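Fe(2+) transporter FeoB (PDB 3I8S) transports ferrous iron across the inner membrane in a GTP-driven system, its cytosolic G-protein domain, the part in this structure, probably coupling GTP binding to channel opening. Local coordinates at residues K3-L8 against T53-P58; V36-K41 against S71-I76; T48-T53 against A162-K167; P114-L119 against G142-P147. All coordinates share one frame; numbering follows the deposited sequence. Where two conformers were deposited one is given.

Interaction 1: K3-L8 against T53-P58; sequences KLTIGL and TLVDLP
T53 O is the best-held polar atom of this strand pair, gripped by one N-H and one CA-H of two successive residues of the neighbouring strand. I6 N reaches it at 2.9 Å in an almost straight bond (176° at the hydrogen) running nearly along the C=O axis, and T5 CA adds a weaker CA-H...O contact at 3.4 Å. I6 O, held by V55 N and L54 CA, and V55 O, held by L8 N at 2.8 Å and by G7 CA, are gripped in the same way. T53 N donates to L4 O from above the carbonyl plane. Past the paired residues, L57 N still finds L8 O, at 2.8 Å and in the plane of that carbonyl, so the chain stays fastened as it leaves the strand. Among the side chains, L54 does most of the bridging. Its CG is anti to the backbone N (chi1 -172°), which swings CD1 over the neighbouring strand to 3.8 Å from I6 CG2 and 4.0 Å from L8 CB. D56, on the same face, brings OD1 to 3.9 Å from L8 CD2; this buried oxygen has no hydrogen-bonding partner in the model. F20 and K16 of helix 16-24 pack on this face, while Y80 of helix 72-83 lies against T5 and V55 on the other. Two parallel central strands, one running into the P-loop and the other into the D56-G59 sequence of a DxxG (G3) motif, are typical of P-loop GTPases, and D56-G59 is predicted to bind GTP.

Interaction 2: V36-K41 against S71-I76; sequences VTVERK and SLDEQI
This is an apolar contact at the protein surface, where the segment leading into strand 39-46 rests on the N-terminal end of helix 72-83. No hydrogen bond crosses it; methyl groups carry it. V38 is central, with CG1 anti to the backbone N (chi1 174°) and CG2 anti to the carbonyl carbon, so that both branches face the helix. I76 meets it tip to tip, its CD1 lying 3.7 Å from V38 CG2, while L72 slides past in the opposite direction and brings CD1 to 3.9 Å from V38 CG2. On the other branch, D73 OD1 comes to 3.9 Å from V38 CG1. V36 adds two tip-to-tip contacts, CG1 with L72 CD2 at 4.0 Å and CG2 with I76 CD1. An alanine in place of V38 would lose both methyls and would probably loosen the seating of this segment on L72 and I76. Residues 36-39 belong to a predicted GTP-binding segment, in the position of the switch I (G2) region of related GTPases. S71 N-caps the helix through a weak bond from E74 N to its OG. Farther round, W33 packs on I76 and P58 on D73, and strand 39-46 continues antiparallel to both strand 28-32 and strand 51-56.

Interaction 3: T48-T53 against A162-K167; sequences TDHQVT and AIDRYK
The tight part of this contact is the carboxylate of D164, folded against the backbone and ring of the 48-50 turn. H50 ND1 donates to D164 OD2 at 2.7 Å in a nearly straight bond (169°), with the oxygen in the ring plane while the donor stands above the carboxylate plane. OD2 is also hydrogen-bonded to T47 OG1, which in turn is bonded to H50 N. The other oxygen, OD1, accepts from D49 N at 3.1 Å, again from above the carboxylate plane. A negative charge so close would probably raise the pKa of H50. Replacing D164 by an alanine would remove the acceptors of H50 ND1 and D49 N and would probably let the turn drift from the helix. The turn links strands 39-46 and 51-56 of a beta-hairpin, which is thus tied to helix 154-164 of the G domain. Inward, the packing is apolar and less close: V52 CG2 is 4.5 Å from I163 CG2, and F45 packs on both residues. The exposed D49 side is looser. Its carboxylate stacks on that of D164, planes 26° apart, with D49 OD2 4.0 Å from D164 OD1, two like charges whose closeness probably costs some energy. A water there donates to D49 OD2 at 2.6 Å and to D164 O at 2.7 Å.

Interaction 4: P114-L119 against G142-P147; sequences PCIVAL and GCPVIP
I146 lays its CG1 obliquely across I116, 3.8 Å from the CG2 branch. In I146, CG1 is anti to the carbonyl carbon (chi1 -53°), which carries it over the neighbouring strand, while CG2 of I116 stands anti to its own backbone N. The reverse face of the strand pair is lined by V117, L119 and V145. There V117 CB sits 4.1 Å from V145 CG2, and V117 CG2 packs on C143 SG at 3.8 Å. That sulfur occupies the crowded position between backbone N and carbonyl carbon (chi1 72°). V145 CG1 reaches the other way, to L119 CB. The backbones run parallel and are joined by three hydrogen bonds. V117 N donates to P144 O at 2.9 Å, in the carbonyl plane; I146 N donates to V117 O at 2.8 Å, nearly straight; and L119 N meets I146 O at 2.9 Å from above the carbonyl plane. P144 has no N-H to give, and its CD instead rests 3.5 Å from C115 O. Strand 115-120 runs into the GTP-binding residues N120-D123, and strand 145-147 into V149-T151, so the pairing probably helps to bring these two loops together, P147 lying near both L122 and V149. Strand 145-147 is outermost in the sheet, and strand 88-94 flanks 115-120 on its other edge. Helix 154-164 covers I116 and I146, whereas helix 134-141, just before G142, packs on V117 and V145.

All four contacts reach one sheet. Interaction 1 lies in its middle. Strand 39-46 extends it laterally, D56 N lying 3.0 Å from K41 O of interaction 2, probably hydrogen-bonded, and the same strand pair runs back into interaction 3, which shares T53, L4 N lying 2.8 Å from Q51 O. Interaction 3 leads on to interaction 4 through helix 154-164, where A162 CB packs 3.8 Å from I146 CD1. Interactions 2 and 4 have centres about 24 Å apart, on opposite sides of the chain's centre. Both, with interaction 1, adjoin the nucleotide-binding loops, here without nucleotide: the D56 side chain is about 3 Å from that of K16, and P147 about 4 Å from V149, nearest atoms.

Interaction 1: K3-L8 against T53-P58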
loop_
_atom_site.group_PDB
_atom_site.type_symbol
_atom_site.label_atom_id
_atom_site.label_comp_id
_atom_site.label_asym_id
_atom_site.label_seq_id
_atom_site.Cartn_x
_atom_site.Cartn_y
_atom_site.Cartn_z
ATOM N N LYS A 3 21.451 -5.699 -2.584
ATOM C CA LYS A 3 20.426 -6.565 -1.958
ATOM C C LYS A 3 19.114 -6.397 -2.661
ATOM O O LYS A 3 18.921 -5.452 -3.416
ATOM C CB LYS A 3 20.259 -6.254 -0.470
ATOM C CG LYS A 3 21.528 -6.381 0.317
ATOM C CD LYS A 3 22.067 -7.753 0.164
ATOM C CE LYS A 3 23.351 -7.927 0.907
ATOM N NZ LYS A 3 22.993 -7.912 2.319
ATOM N N LEU A 4 18.185 -7.316 -2.399
ATOM C CA LEU A 4 16.797 -7.062 -2.779
ATOM C C LEU A 4 16.193 -6.266 -1.668
ATOM O O LEU A 4 16.212 -6.718 -0.520
ATOM C CB LEU A 4 16.011 -8.366 -2.974
ATOM C CG LEU A 4 14.587 -8.239 -3.463
ATOM C CD1 LEU A 4 14.474 -7.731 -4.931
ATOM C CD2 LEU A 4 13.873 -9.622 -3.332
ATOM N N THR A 5 15.682 -5.070 -1.988
ATOM C CA THR A 5 15.138 -4.177 -0.965
ATOM C C THR A 5 13.622 -4.272 -0.904
ATOM O O THR A 5 12.929 -4.019 -1.892
ATOM C CB THR A 5 15.546 -2.731 -1.238
ATOM O OG1 THR A 5 16.969 -2.667 -1.300
ATOM C CG2 THR A 5 15.030 -1.785 -0.132
ATOM N N ILE A 6 13.142 -4.620 0.273
ATOM C CA ILE A 6 11.719 -4.777 0.559
ATOM C C ILE A 6 11.256 -3.820 1.670
ATOM O O ILE A 6 11.872 -3.746 2.758
ATOM C CB ILE A 6 11.391 -6.220 0.943
ATOM C CG1 ILE A 6 11.883 -7.190 -0.111
ATOM C CG2 ILE A 6 9.869 -6.320 1.212
ATOM C CD1 ILE A 6 11.530 -8.588 0.162
ATOM N N GLY A 7 10.172 -3.067 1.384
ATOM C CA GLY A 7 9.522 -2.207 2.367
ATOM C C GLY A 7 8.445 -3.014 3.083
ATOM O O GLY A 7 7.597 -3.644 2.400
ATOM N N LEU A 8 8.456 -2.995 4.410
ATOM C CA LEU A 8 7.387 -3.623 5.202
ATOM C C LEU A 8 6.396 -2.571 5.722
ATOM O O LEU A 8 6.741 -1.589 6.392
ATOM C CB LEU A 8 8.003 -4.446 6.301
ATOM C CG LEU A 8 7.079 -5.333 7.101
ATOM C CD1 LEU A 8 6.583 -6.520 6.218
ATOM C CD2 LEU A 8 7.788 -5.727 8.423
ATOM N N THR A 53 17.269 -6.919 2.171
ATOM C CA THR A 53 17.208 -5.859 3.172
ATOM C C THR A 53 15.755 -5.527 3.319
ATOM O O THR A 53 15.097 -5.164 2.339
ATOM C CB THR A 53 17.985 -4.581 2.760
ATOM O OG1 THR A 53 19.389 -4.896 2.624
ATOM C CG2 THR A 53 17.825 -3.479 3.802
ATOM N N LEU A 54 15.281 -5.607 4.554
ATOM C CA LEU A 54 13.900 -5.327 4.935
ATOM C C LEU A 54 13.849 -4.053 5.754
ATOM O O LEU A 54 14.445 -3.969 6.816
ATOM C CB LEU A 54 13.345 -6.501 5.767
ATOM C CG LEU A 54 11.874 -6.500 6.118
ATOM C CD1 LEU A 54 11.075 -6.589 4.798
ATOM C CD2 LEU A 54 11.565 -7.645 7.173
ATOM N N VAL A 55 13.140 -3.064 5.243
ATOM C CA VAL A 55 12.985 -1.762 5.865
ATOM C C VAL A 55 11.599 -1.682 6.486
ATOM O O VAL A 55 10.563 -1.811 5.789
ATOM C CB VAL A 55 13.181 -0.615 4.815
ATOM C CG1 VAL A 55 12.998 0.741 5.506
ATOM C CG2 VAL A 55 14.540 -0.732 4.137
ATOM N N ASP A 56 11.561 -1.526 7.788
ATOM C CA ASP A 56 10.293 -1.519 8.517
ATOM C C ASP A 56 9.700 -0.121 8.447
ATOM O O ASP A 56 10.266 0.808 9.029
ATOM C CB ASP A 56 10.531 -1.892 9.973
ATOM C CG ASP A 56 9.227 -1.939 10.796
ATOM O OD1 ASP A 56 8.157 -2.277 10.270
ATOM O OD2 ASP A 56 9.338 -1.677 11.986
ATOM N N LEU A 57 8.567 0.047 7.819
ATOM C CA LEU A 57 8.007 1.407 7.715
ATOM C C LEU A 57 7.032 1.689 8.886
ATOM O O LEU A 57 6.395 0.768 9.400
ATOM C CB LEU A 57 7.325 1.575 6.371
ATOM C CG LEU A 57 8.143 1.308 5.118
ATOM C CD1 LEU A 57 7.319 1.599 3.892
ATOM C CD2 LEU A 57 9.455 2.120 5.178
ATOM N N PRO A 58 6.922 2.963 9.317
ATOM C CA PRO A 58 6.024 3.240 10.445
ATOM C C PRO A 58 4.604 2.826 10.097
ATOM O O PRO A 58 4.223 2.877 8.938
ATOM C CB PRO A 58 6.129 4.754 10.630
ATOM C CG PRO A 58 7.387 5.129 9.999
ATOM C CD PRO A 58 7.581 4.186 8.843
#

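Interaction 2: V36-K41 against S71-I76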
loop_
_atom_site.group_PDB
_atom_site.type_symbol
_atom_site.label_atom_id
_atom_site.label_comp_id
_atom_site.label_asym_id
_atom_site.label_seq_id
_atom_site.Cartn_x
_atom_site.Cartn_y
_atom_site.Cartn_z
ATOM N N VAL A 36 14.254 13.662 11.189
ATOM C CA VAL A 36 13.226 13.562 12.215
ATOM C C VAL A 36 13.657 12.583 13.307
ATOM O O VAL A 36 14.654 11.876 13.166
ATOM C CB VAL A 36 11.874 13.134 11.612
ATOM C CG1 VAL A 36 11.414 14.143 10.567
ATOM C CG2 VAL A 36 11.953 11.697 11.002
ATOM N N THR A 37 12.893 12.532 14.390
ATOM C CA THR A 37 13.266 11.711 15.529
ATOM C C THR A 37 12.650 10.286 15.462
ATOM O O THR A 37 12.948 9.435 16.320
ATOM C CB THR A 37 12.957 12.480 16.863
ATOM O OG1 THR A 37 11.563 12.841 16.908
ATOM C CG2 THR A 37 13.798 13.733 16.930
ATOM N N VAL A 38 11.874 10.003 14.418
ATOM C CA VAL A 38 11.129 8.761 14.316
ATOM C C VAL A 38 12.162 7.664 14.013
ATOM O O VAL A 38 13.041 7.859 13.174
ATOM C CB VAL A 38 10.036 8.802 13.199
ATOM C CG1 VAL A 38 9.368 7.425 13.015
ATOM C CG2 VAL A 38 8.998 9.919 13.473
ATOM N N GLU A 39 12.070 6.554 14.737
ATOM C CA GLU A 39 12.978 5.404 14.553
ATOM C C GLU A 39 12.831 4.747 13.187
ATOM O O GLU A 39 11.710 4.539 12.681
ATOM C CB GLU A 39 12.725 4.369 15.647
ATOM C CG GLU A 39 13.364 3.006 15.442
ATOM C CD GLU A 39 12.613 1.908 16.176
ATOM O OE1 GLU A 39 13.081 1.556 17.279
ATOM O OE2 GLU A 39 11.541 1.440 15.674
ATOM N N ARG A 40 13.987 4.388 12.602
ATOM C CA ARG A 40 14.066 3.649 11.356
ATOM C C ARG A 40 14.763 2.327 11.662
ATOM O O ARG A 40 15.896 2.351 12.156
ATOM C CB ARG A 40 14.833 4.443 10.301
ATOM C CG ARG A 40 15.158 3.636 9.069
ATOM C CD ARG A 40 15.712 4.453 7.887
ATOM N NE ARG A 40 16.037 3.540 6.759
ATOM C CZ ARG A 40 16.090 3.887 5.471
ATOM N NH1 ARG A 40 15.895 5.145 5.080
ATOM N NH2 ARG A 40 16.378 2.984 4.561
ATOM N N LYS A 41 14.046 1.223 11.506
ATOM C CA LYS A 41 14.595 -0.113 11.741
ATOM C C LYS A 41 14.723 -0.802 10.402
ATOM O O LYS A 41 13.829 -0.684 9.574
ATOM C CB LYS A 41 13.608 -0.982 12.568
ATOM C CG LYS A 41 13.460 -0.716 14.094
ATOM C CD LYS A 41 13.120 -2.105 14.805
ATOM C CE LYS A 41 12.076 -2.045 15.947
ATOM N NZ LYS A 41 12.653 -2.318 17.284
ATOM N N SER A 71 -0.054 12.667 10.891
ATOM C CA SER A 71 1.116 12.009 11.449
ATOM C C SER A 71 2.348 12.018 10.517
ATOM O O SER A 71 2.272 11.882 9.278
ATOM C CB SER A 71 0.786 10.575 11.929
ATOM O OG SER A 71 0.605 9.647 10.877
ATOM N N LEU A 72 3.486 12.189 11.162
ATOM C CA LEU A 72 4.766 11.959 10.524
ATOM C C LEU A 72 4.805 10.586 9.964
ATOM O O LEU A 72 5.219 10.405 8.820
ATOM C CB LEU A 72 5.912 12.093 11.530
ATOM C CG LEU A 72 6.668 13.395 11.529
ATOM C CD1 LEU A 72 7.548 13.449 12.771
ATOM C CD2 LEU A 72 7.492 13.451 10.253
ATOM N N ASP A 73 4.345 9.611 10.763
ATOM C CA ASP A 73 4.442 8.183 10.400
ATOM C C ASP A 73 3.938 7.938 8.973
ATOM O O ASP A 73 4.572 7.244 8.197
ATOM C CB ASP A 73 3.688 7.290 11.416
ATOM C CG ASP A 73 4.460 7.064 12.733
ATOM O OD1 ASP A 73 5.522 7.687 13.000
ATOM O OD2 ASP A 73 3.986 6.247 13.566
ATOM N N GLU A 74 2.791 8.505 8.631
ATOM C CA GLU A 74 2.210 8.439 7.289
ATOM C C GLU A 74 3.016 9.110 6.152
ATOM O O GLU A 74 3.118 8.585 5.012
ATOM C CB GLU A 74 0.803 9.031 7.373
ATOM C CG GLU A 74 0.006 9.152 6.102
ATOM C CD GLU A 74 0.521 10.204 5.153
ATOM O OE1 GLU A 74 0.554 11.388 5.545
ATOM O OE2 GLU A 74 0.867 9.853 3.993
ATOM N N GLN A 75 3.558 10.283 6.425
ATOM C CA GLN A 75 4.390 10.954 5.404
ATOM C C GLN A 75 5.700 10.216 5.168
ATOM O O GLN A 75 6.184 10.111 4.038
ATOM C CB GLN A 75 4.636 12.384 5.802
ATOM C CG GLN A 75 3.325 13.126 5.804
ATOM C CD GLN A 75 3.417 14.549 6.128
ATOM O OE1 GLN A 75 4.378 15.038 6.743
ATOM N NE2 GLN A 75 2.366 15.276 5.734
ATOM N N ILE A 76 6.249 9.671 6.248
ATOM C CA ILE A 76 7.479 8.867 6.143
ATOM C C ILE A 76 7.288 7.640 5.249
ATOM O O ILE A 76 8.107 7.335 4.357
ATOM C CB ILE A 76 7.996 8.468 7.556
ATOM C CG1 ILE A 76 8.517 9.690 8.274
ATOM C CG2 ILE A 76 9.048 7.351 7.454
ATOM C CD1 ILE A 76 8.647 9.572 9.831
#

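Interaction 3: T48-T53 against A162-K167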
loop_
_atom_site.group_PDB
_atom_site.type_symbol
_atom_site.label_atom_id
_atom_site.label_comp_id
_atom_site.label_asym_id
_atom_site.label_seq_id
_atom_site.Cartn_x
_atom_site.Cartn_y
_atom_site.Cartn_z
ATOM N N THR A 48 15.574 -18.604 -0.692
ATOM C CA THR A 48 16.330 -19.530 -1.509
ATOM C C THR A 48 17.241 -18.777 -2.493
ATOM O O THR A 48 18.404 -19.142 -2.651
ATOM C CB THR A 48 15.405 -20.507 -2.270
ATOM O OG1 THR A 48 14.632 -21.253 -1.311
ATOM C CG2 THR A 48 16.175 -21.405 -3.169
ATOM N N ASP A 49 16.713 -17.735 -3.119
ATOM C CA ASP A 49 17.423 -17.084 -4.211
ATOM C C ASP A 49 18.070 -15.714 -3.811
ATOM O O ASP A 49 18.993 -15.264 -4.505
ATOM C CB ASP A 49 16.476 -16.824 -5.369
ATOM C CG ASP A 49 16.018 -18.075 -6.056
ATOM O OD1 ASP A 49 16.681 -19.106 -5.962
ATOM O OD2 ASP A 49 15.001 -18.003 -6.772
ATOM N N HIS A 50 17.563 -15.064 -2.775
ATOM C CA HIS A 50 17.819 -13.626 -2.595
ATOM C C HIS A 50 18.356 -13.319 -1.216
ATOM O O HIS A 50 17.952 -13.952 -0.220
ATOM C CB HIS A 50 16.534 -12.786 -2.781
ATOM C CG HIS A 50 16.027 -12.752 -4.189
ATOM N ND1 HIS A 50 15.049 -13.607 -4.643
ATOM C CD2 HIS A 50 16.338 -11.947 -5.235
ATOM C CE1 HIS A 50 14.826 -13.376 -5.930
ATOM N NE2 HIS A 50 15.578 -12.356 -6.307
ATOM N N GLN A 51 19.271 -12.349 -1.181
ATOM C CA GLN A 51 19.675 -11.651 0.021
ATOM C C GLN A 51 18.844 -10.397 0.103
ATOM O O GLN A 51 18.846 -9.575 -0.822
ATOM C CB GLN A 51 21.175 -11.309 -0.061
ATOM C CG GLN A 51 22.030 -12.522 -0.010
ATOM C CD GLN A 51 21.679 -13.372 1.182
ATOM O OE1 GLN A 51 21.414 -12.852 2.284
ATOM N NE2 GLN A 51 21.621 -14.678 0.969
ATOM N N VAL A 52 18.086 -10.258 1.192
ATOM C CA VAL A 52 17.110 -9.190 1.359
ATOM C C VAL A 52 17.468 -8.192 2.478
ATOM O O VAL A 52 17.956 -8.568 3.549
ATOM C CB VAL A 52 15.689 -9.769 1.682
ATOM C CG1 VAL A 52 14.658 -8.620 1.996
ATOM C CG2 VAL A 52 15.199 -10.708 0.544
ATOM N N THR A 53 17.269 -6.919 2.171
ATOM C CA THR A 53 17.208 -5.859 3.172
ATOM C C THR A 53 15.755 -5.527 3.319
ATOM O O THR A 53 15.097 -5.164 2.339
ATOM C CB THR A 53 17.985 -4.581 2.760
ATOM O OG1 THR A 53 19.389 -4.896 2.624
ATOM C CG2 THR A 53 17.825 -3.479 3.802
ATOM N N ALA A 162 7.071 -16.673 -2.138
ATOM C CA ALA A 162 6.462 -15.545 -2.816
ATOM C C ALA A 162 7.483 -14.460 -3.189
ATOM O O ALA A 162 7.427 -13.918 -4.301
ATOM C CB ALA A 162 5.270 -14.990 -1.978
ATOM N N ILE A 163 8.397 -14.155 -2.295
ATOM C CA ILE A 163 9.469 -13.180 -2.584
ATOM C C ILE A 163 10.304 -13.661 -3.786
ATOM O O ILE A 163 10.551 -12.923 -4.769
ATOM C CB ILE A 163 10.350 -12.922 -1.323
ATOM C CG1 ILE A 163 9.585 -12.153 -0.213
ATOM C CG2 ILE A 163 11.657 -12.209 -1.749
ATOM C CD1 ILE A 163 10.307 -12.128 1.197
ATOM N N ASP A 164 10.690 -14.935 -3.771
ATOM C CA ASP A 164 11.481 -15.498 -4.884
ATOM C C ASP A 164 10.742 -15.548 -6.245
ATOM O O ASP A 164 11.321 -15.808 -7.309
ATOM C CB ASP A 164 12.054 -16.865 -4.522
ATOM C CG ASP A 164 13.229 -16.776 -3.568
ATOM O OD1 ASP A 164 13.614 -17.804 -3.025
ATOM O OD2 ASP A 164 13.788 -15.676 -3.385
ATOM N N ARG A 165 9.446 -15.359 -6.187
ATOM C CA ARG A 165 8.617 -15.289 -7.350
ATOM C C ARG A 165 8.007 -13.904 -7.631
ATOM O O ARG A 165 7.104 -13.802 -8.472
ATOM C CB ARG A 165 7.493 -16.275 -7.143
ATOM C CG ARG A 165 7.967 -17.670 -7.139
ATOM C CD ARG A 165 6.783 -18.606 -6.985
ATOM N NE ARG A 165 7.242 -19.951 -7.214
ATOM C CZ ARG A 165 6.544 -21.043 -6.942
ATOM N NH1 ARG A 165 5.323 -20.950 -6.420
ATOM N NH2 ARG A 165 7.086 -22.201 -7.172
ATOM N N TYR A 166 8.511 -12.856 -7.018
ATOM C CA TYR A 166 7.738 -11.610 -7.078
ATOM C C TYR A 166 7.765 -11.040 -8.508
ATOM O O TYR A 166 8.661 -11.263 -9.281
ATOM C CB TYR A 166 8.171 -10.590 -6.049
ATOM C CG TYR A 166 9.202 -9.652 -6.553
ATOM C CD1 TYR A 166 10.544 -9.990 -6.509
ATOM C CD2 TYR A 166 8.841 -8.428 -7.121
ATOM C CE1 TYR A 166 11.510 -9.127 -6.996
ATOM C CE2 TYR A 166 9.801 -7.543 -7.585
ATOM C CZ TYR A 166 11.138 -7.907 -7.530
ATOM O OH TYR A 166 12.110 -7.051 -8.006
ATOM N N LYS A 167 6.669 -10.372 -8.831
ATOM C CA LYS A 167 6.384 -9.889 -10.161
ATOM C C LYS A 167 5.543 -8.636 -10.064
ATOM O O LYS A 167 5.074 -8.278 -8.998
ATOM C CB LYS A 167 5.600 -10.972 -10.935
ATOM C CG LYS A 167 4.319 -11.386 -10.150
ATOM C CD LYS A 167 3.506 -12.508 -10.758
ATOM C CE LYS A 167 2.463 -12.999 -9.733
ATOM N NZ LYS A 167 1.806 -14.207 -10.308
HETATM O O HOH W 1 13.930 -15.847 -7.798
#

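Interaction 4: P114-L119 against G142-P147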
loop_
_atom_site.group_PDB
_atom_site.type_symbol
_atom_site.label_atom_id
_atom_site.label_comp_id
_atom_site.label_asym_id
_atom_site.label_seq_id
_atom_site.Cartn_x
_atom_site.Cartn_y
_atom_site.Cartn_z
ATOM N N PRO A 114 5.324 -3.271 -6.933
ATOM C CA PRO A 114 5.117 -4.708 -6.720
ATOM C C PRO A 114 4.883 -4.989 -5.232
ATOM O O PRO A 114 5.624 -4.494 -4.401
ATOM C CB PRO A 114 6.421 -5.320 -7.176
ATOM C CG PRO A 114 6.863 -4.396 -8.228
ATOM C CD PRO A 114 6.567 -3.057 -7.698
ATOM N N CYS A 115 3.804 -5.722 -4.935
ATOM C CA CYS A 115 3.365 -6.015 -3.565
ATOM C C CYS A 115 3.144 -7.504 -3.378
ATOM O O CYS A 115 2.813 -8.235 -4.335
ATOM C CB CYS A 115 2.035 -5.304 -3.256
ATOM S SG CYS A 115 2.121 -3.527 -3.017
ATOM N N ILE A 116 3.384 -7.952 -2.152
ATOM C CA ILE A 116 2.908 -9.210 -1.663
ATOM C C ILE A 116 2.093 -8.879 -0.420
ATOM O O ILE A 116 2.598 -8.189 0.478
ATOM C CB ILE A 116 4.074 -10.132 -1.254
ATOM C CG1 ILE A 116 4.899 -10.532 -2.502
ATOM C CG2 ILE A 116 3.500 -11.382 -0.548
ATOM C CD1 ILE A 116 6.254 -11.035 -2.147
ATOM N N VAL A 117 0.838 -9.333 -0.353
ATOM C CA VAL A 117 0.077 -9.196 0.912
ATOM C C VAL A 117 0.386 -10.350 1.828
ATOM O O VAL A 117 0.239 -11.548 1.445
ATOM C CB VAL A 117 -1.452 -9.071 0.692
ATOM C CG1 VAL A 117 -2.237 -9.242 1.967
ATOM C CG2 VAL A 117 -1.762 -7.785 -0.035
ATOM N N ALA A 118 0.765 -10.020 3.053
ATOM C CA ALA A 118 0.885 -11.041 4.092
ATOM C C ALA A 118 -0.312 -10.904 5.030
ATOM O O ALA A 118 -0.392 -9.943 5.807
ATOM C CB ALA A 118 2.175 -10.914 4.847
ATOM N N LEU A 119 -1.181 -11.906 4.976
ATOM C CA LEU A 119 -2.413 -11.925 5.741
ATOM C C LEU A 119 -2.181 -12.558 7.096
ATOM O O LEU A 119 -1.898 -13.781 7.233
ATOM C CB LEU A 119 -3.534 -12.595 4.933
ATOM C CG LEU A 119 -4.982 -12.410 5.372
ATOM C CD1 LEU A 119 -5.494 -10.970 5.247
ATOM C CD2 LEU A 119 -5.919 -13.343 4.565
ATOM N N GLY A 142 -4.861 -8.250 -7.586
ATOM C CA GLY A 142 -3.840 -8.433 -8.575
ATOM C C GLY A 142 -2.456 -8.673 -8.018
ATOM O O GLY A 142 -1.454 -8.422 -8.687
ATOM N N CYS A 143 -2.383 -9.125 -6.772
ATOM C CA CYS A 143 -1.125 -9.467 -6.160
ATOM C C CYS A 143 -1.297 -10.693 -5.263
ATOM O O CYS A 143 -2.432 -11.028 -4.859
ATOM C CB CYS A 143 -0.547 -8.273 -5.384
ATOM S SG CYS A 143 -1.422 -7.871 -3.861
ATOM N N PRO A 144 -0.174 -11.413 -4.986
ATOM C CA PRO A 144 -0.202 -12.557 -4.097
ATOM C C PRO A 144 -0.740 -12.224 -2.706
ATOM O O PRO A 144 -0.487 -11.139 -2.150
ATOM C CB PRO A 144 1.273 -12.951 -3.987
ATOM C CG PRO A 144 1.956 -12.326 -5.165
ATOM C CD PRO A 144 1.183 -11.146 -5.510
ATOM N N VAL A 145 -1.481 -13.150 -2.147
ATOM C CA VAL A 145 -1.984 -13.025 -0.782
ATOM C C VAL A 145 -1.540 -14.288 -0.074
ATOM O O VAL A 145 -1.957 -15.410 -0.457
ATOM C CB VAL A 145 -3.530 -12.856 -0.718
ATOM C CG1 VAL A 145 -4.052 -12.926 0.750
ATOM C CG2 VAL A 145 -3.966 -11.515 -1.405
ATOM N N ILE A 146 -0.645 -14.118 0.895
ATOM C CA ILE A 146 -0.029 -15.228 1.590
ATOM C C ILE A 146 -0.549 -15.270 3.027
ATOM O O ILE A 146 -0.316 -14.360 3.809
ATOM C CB ILE A 146 1.542 -15.096 1.615
ATOM C CG1 ILE A 146 2.096 -14.885 0.211
ATOM C CG2 ILE A 146 2.162 -16.262 2.321
ATOM C CD1 ILE A 146 1.712 -15.839 -0.780
ATOM N N PRO A 147 -1.206 -16.352 3.397
ATOM C CA PRO A 147 -1.677 -16.461 4.792
ATOM C C PRO A 147 -0.541 -16.791 5.768
ATOM O O PRO A 147 0.170 -17.791 5.576
ATOM C CB PRO A 147 -2.671 -17.589 4.718
ATOM C CG PRO A 147 -2.301 -18.403 3.570
ATOM C CD PRO A 147 -1.563 -17.527 2.596
#